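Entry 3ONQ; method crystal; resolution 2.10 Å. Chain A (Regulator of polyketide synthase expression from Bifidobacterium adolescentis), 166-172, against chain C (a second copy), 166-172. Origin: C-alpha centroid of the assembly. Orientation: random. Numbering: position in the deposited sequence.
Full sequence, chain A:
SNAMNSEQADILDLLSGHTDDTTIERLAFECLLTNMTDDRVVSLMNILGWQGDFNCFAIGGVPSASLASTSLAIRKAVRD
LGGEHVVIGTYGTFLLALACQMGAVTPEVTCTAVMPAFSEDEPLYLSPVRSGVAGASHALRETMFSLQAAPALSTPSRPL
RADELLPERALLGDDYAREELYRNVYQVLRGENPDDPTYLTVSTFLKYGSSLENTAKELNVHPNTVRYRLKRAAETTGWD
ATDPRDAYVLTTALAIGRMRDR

Chain A, residues 166-172: LPERALL
Chain C (166-172) LPERALL

When a helix packs against its own copy, the same residue can supply the bump from both sides, and this small contact illustrates the principle. Both stretches are helical, with phi/psi near -60/-42 through most of their length, drifting to about -80/-10 at Leu172(A) and Leu172(C). Within each helix, Leu171(A) N donates to Pro167(A) O at 2.8 Å and Leu171(C) N to Pro167(C) O at 2.9 Å. The axes approach to 8.1 Å, their N-to-C directions 72° apart, and the register centres on the CA atoms of Leu171(A) and Leu171(C), 4.8 Å apart.

Leu171(A) and Leu171(C), both mt rotamers, leave their backbones sideways, yet their ends come nearer and meet, CD2 to CD2, at 3.5 Å. Each tip also settles into a shallow hollow beside alanine: Leu171(A) CD2 lies 3.7 Å from Ala170(C) CB and 4.1 Å from Pro167(C) O, while Leu171(C) CD2 lies 4.1 Å from Ala170(A) CB and 4.2 Å from Pro167(A) O. The methyl-to-methyl contacts are apolar, the carbonyl oxygens merely bordering the hollows; no direct hydrogen bond crosses. Instead, water 1 lies between the backbones, 2.7 Å from both Ala170(A) O and Ala170(C) O, and can donate to either, though more acceptors than these compete for its two protons. The patch buries 206 Å² in total.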

ATOM      1  N   LEU A 166      20.602 -13.158   3.922  1.00 23.92           N
ATOM      2  CA  LEU A 166      19.331 -12.633   4.424  1.00 26.48           C
ATOM      3  C   LEU A 166      19.471 -11.719   5.654  1.00 22.34           C
ATOM      4  O   LEU A 166      18.915 -10.608   5.687  1.00 24.88           O
ATOM      5  CB  LEU A 166      18.341 -13.777   4.669  1.00 25.86           C
ATOM      6  CG  LEU A 166      17.905 -14.473   3.374  1.00 33.19           C
ATOM      7  CD1 LEU A 166      16.994 -15.696   3.634  1.00 32.26           C
ATOM      8  CD2 LEU A 166      17.225 -13.477   2.423  1.00 30.32           C
ATOM      9  N   PRO A 167      20.226 -12.165   6.669  1.00 23.38           N
ATOM     10  CA  PRO A 167      20.325 -11.277   7.831  1.00 25.43           C
ATOM     11  C   PRO A 167      21.021  -9.964   7.489  1.00 27.29           C
ATOM     12  O   PRO A 167      20.599  -8.917   7.966  1.00 24.97           O
ATOM     13  CB  PRO A 167      21.166 -12.085   8.828  1.00 23.57           C
ATOM     14  CG  PRO A 167      20.976 -13.494   8.439  1.00 21.56           C
ATOM     15  CD  PRO A 167      20.872 -13.466   6.915  1.00 22.07           C
ATOM     16  N   GLU A 168      22.069 -10.023   6.671  1.00 22.69           N
ATOM     17  CA  GLU A 168      22.837  -8.829   6.334  1.00 22.62           C
ATOM     18  C   GLU A 168      22.011  -7.823   5.527  1.00 25.57           C
ATOM     19  O   GLU A 168      22.039  -6.625   5.797  1.00 27.08           O
ATOM     20  CB  GLU A 168      24.114  -9.216   5.581  1.00 24.82           C
ATOM     21  CG  GLU A 168      25.112  -9.991   6.444  1.00 23.45           C
ATOM     22  CD  GLU A 168      24.668 -11.424   6.759  1.00 31.57           C
ATOM     23  OE1 GLU A 168      23.864 -12.006   5.990  1.00 29.35           O
ATOM     24  OE2 GLU A 168      25.130 -11.970   7.782  1.00 30.62           O
ATOM     25  N   ARG A 169      21.293  -8.314   4.526  1.00 23.16           N
ATOM     26  CA  ARG A 169      20.319  -7.496   3.809  1.00 31.43           C
ATOM     27  C   ARG A 169      19.288  -6.887   4.776  1.00 26.39           C
ATOM     28  O   ARG A 169      19.007  -5.685   4.722  1.00 22.71           O
ATOM     29  CB  ARG A 169      19.623  -8.332   2.721  1.00 24.89           C
ATOM     30  CG  ARG A 169      20.519  -8.646   1.518  1.00 27.12           C
ATOM     31  CD  ARG A 169      19.884  -9.687   0.601  1.00 24.01           C
ATOM     32  NE  ARG A 169      18.525  -9.297   0.226  1.00 24.75           N
ATOM     33  CZ  ARG A 169      17.632 -10.123  -0.318  1.00 27.32           C
ATOM     34  NH1 ARG A 169      17.963 -11.387  -0.565  1.00 27.63           N
ATOM     35  NH2 ARG A 169      16.418  -9.684  -0.618  1.00 23.62           N
ATOM     36  N   ALA A 170      18.730  -7.710   5.659  1.00 22.74           N
ATOM     37  CA  ALA A 170      17.779  -7.205   6.654  1.00 22.71           C
ATOM     38  C   ALA A 170      18.423  -6.090   7.496  1.00 21.69           C
ATOM     39  O   ALA A 170      17.806  -5.069   7.760  1.00 24.76           O
ATOM     40  CB  ALA A 170      17.271  -8.333   7.549  1.00 21.21           C
ATOM     41  N   LEU A 171      19.676  -6.272   7.879  1.00 24.64           N
ATOM     42  CA  LEU A 171      20.379  -5.246   8.655  1.00 25.33           C
ATOM     43  C   LEU A 171      20.518  -3.929   7.906  1.00 28.42           C
ATOM     44  O   LEU A 171      20.522  -2.871   8.524  1.00 27.56           O
ATOM     45  CB  LEU A 171      21.765  -5.741   9.070  1.00 14.67           C
ATOM     46  CG  LEU A 171      21.734  -6.806  10.172  1.00 22.67           C
ATOM     47  CD1 LEU A 171      23.092  -7.484  10.291  1.00 18.07           C
ATOM     48  CD2 LEU A 171      21.293  -6.182  11.505  1.00 17.55           C
ATOM     49  N   LEU A 172      20.644  -4.003   6.580  1.00 26.22           N
ATOM     50  CA  LEU A 172      20.752  -2.809   5.738  1.00 27.72           C
ATOM     51  C   LEU A 172      19.408  -2.141   5.482  1.00 25.39           C
ATOM     52  O   LEU A 172      19.365  -1.048   4.929  1.00 27.69           O
ATOM     53  CB  LEU A 172      21.391  -3.138   4.378  1.00 23.05           C
ATOM     54  CG  LEU A 172      22.832  -3.637   4.391  1.00 26.31           C
ATOM     55  CD1 LEU A 172      23.319  -3.932   2.975  1.00 27.01           C
ATOM     56  CD2 LEU A 172      23.733  -2.641   5.076  1.00 22.67           C
TER
ATOM     57  N   LEU C 166      21.003  -4.027  20.709  1.00 20.33           N
ATOM     58  CA  LEU C 166      21.574  -3.452  19.484  1.00 19.35           C
ATOM     59  C   LEU C 166      21.246  -4.199  18.193  1.00 17.89           C
ATOM     60  O   LEU C 166      20.771  -3.591  17.238  1.00 21.11           O
ATOM     61  CB  LEU C 166      23.103  -3.336  19.589  1.00 21.48           C
ATOM     62  CG  LEU C 166      23.620  -2.112  20.313  1.00 26.73           C
ATOM     63  CD1 LEU C 166      25.145  -2.058  20.224  1.00 29.50           C
ATOM     64  CD2 LEU C 166      22.972  -0.847  19.734  1.00 15.93           C
ATOM     65  N   PRO C 167      21.536  -5.510  18.138  1.00 21.95           N
ATOM     66  CA  PRO C 167      21.364  -6.215  16.862  1.00 25.24           C
ATOM     67  C   PRO C 167      19.913  -6.227  16.415  1.00 19.55           C
ATOM     68  O   PRO C 167      19.643  -5.988  15.232  1.00 23.09           O
ATOM     69  CB  PRO C 167      21.810  -7.648  17.173  1.00 26.38           C
ATOM     70  CG  PRO C 167      22.563  -7.565  18.441  1.00 27.60           C
ATOM     71  CD  PRO C 167      22.012  -6.405  19.203  1.00 21.63           C
ATOM     72  N   GLU C 168      18.991  -6.489  17.336  1.00 17.28           N
ATOM     73  CA  GLU C 168      17.566  -6.514  16.987  1.00 21.22           C
ATOM     74  C   GLU C 168      17.052  -5.132  16.577  1.00 23.42           C
ATOM     75  O   GLU C 168      16.203  -4.996  15.695  1.00 18.69           O
ATOM     76  CB  GLU C 168      16.727  -7.075  18.147  1.00 22.26           C
ATOM     77  CG  GLU C 168      16.991  -8.561  18.456  1.00 24.71           C
ATOM     78  CD  GLU C 168      18.224  -8.808  19.326  1.00 27.49           C
ATOM     79  OE1 GLU C 168      18.877  -7.837  19.777  1.00 24.36           O
ATOM     80  OE2 GLU C 168      18.537  -9.988  19.572  1.00 26.56           O
ATOM     81  N   ARG C 169      17.554  -4.102  17.241  1.00 19.01           N
ATOM     82  CA  ARG C 169      17.201  -2.732  16.873  1.00 18.94           C
ATOM     83  C   ARG C 169      17.698  -2.441  15.458  1.00 20.49           C
ATOM     84  O   ARG C 169      16.987  -1.849  14.648  1.00 21.21           O
ATOM     85  CB  ARG C 169      17.802  -1.747  17.892  1.00 20.31           C
ATOM     86  CG  ARG C 169      17.089  -1.775  19.262  1.00 20.02           C
ATOM     87  CD  ARG C 169      17.824  -0.952  20.297  1.00 20.57           C
ATOM     88  NE  ARG C 169      18.245   0.330  19.752  1.00 22.99           N
ATOM     89  CZ  ARG C 169      19.187   1.091  20.286  1.00 22.32           C
ATOM     90  NH1 ARG C 169      19.506   2.240  19.707  1.00 19.58           N
ATOM     91  NH2 ARG C 169      19.806   0.702  21.396  1.00 20.60           N
ATOM     92  N   ALA C 170      18.920  -2.861  15.154  1.00 18.30           N
ATOM     93  CA  ALA C 170      19.439  -2.700  13.791  1.00 20.46           C
ATOM     94  C   ALA C 170      18.531  -3.424  12.780  1.00 20.86           C
ATOM     95  O   ALA C 170      18.209  -2.882  11.715  1.00 22.79           O
ATOM     96  CB  ALA C 170      20.884  -3.207  13.699  1.00 17.51           C
ATOM     97  N   LEU C 171      18.105  -4.642  13.129  1.00 21.85           N
ATOM     98  CA  LEU C 171      17.180  -5.402  12.290  1.00 24.08           C
ATOM     99  C   LEU C 171      15.877  -4.636  12.024  1.00 25.67           C
ATOM    100  O   LEU C 171      15.286  -4.773  10.959  1.00 25.72           O
ATOM    101  CB  LEU C 171      16.869  -6.786  12.899  1.00 19.06           C
ATOM    102  CG  LEU C 171      18.027  -7.797  12.891  1.00 23.09           C
ATOM    103  CD1 LEU C 171      17.639  -9.038  13.681  1.00 21.64           C
ATOM    104  CD2 LEU C 171      18.461  -8.176  11.473  1.00 20.35           C
ATOM    105  N   LEU C 172      15.435  -3.839  12.992  1.00 21.40           N
ATOM    106  CA  LEU C 172      14.207  -3.057  12.829  1.00 26.84           C
ATOM    107  C   LEU C 172      14.452  -1.762  12.053  1.00 23.57           C
ATOM    108  O   LEU C 172      13.513  -1.053  11.716  1.00 24.25           O
ATOM    109  CB  LEU C 172      13.570  -2.736  14.184  1.00 24.63           C
ATOM    110  CG  LEU C 172      13.027  -3.906  15.005  1.00 26.05           C
ATOM    111  CD1 LEU C 172      12.693  -3.450  16.425  1.00 25.83           C
ATOM    112  CD2 LEU C 172      11.789  -4.525  14.327  1.00 24.71           C
TER
HETATM  113  O   HOH W   1      17.304  -2.845   9.196  1.00 23.72           O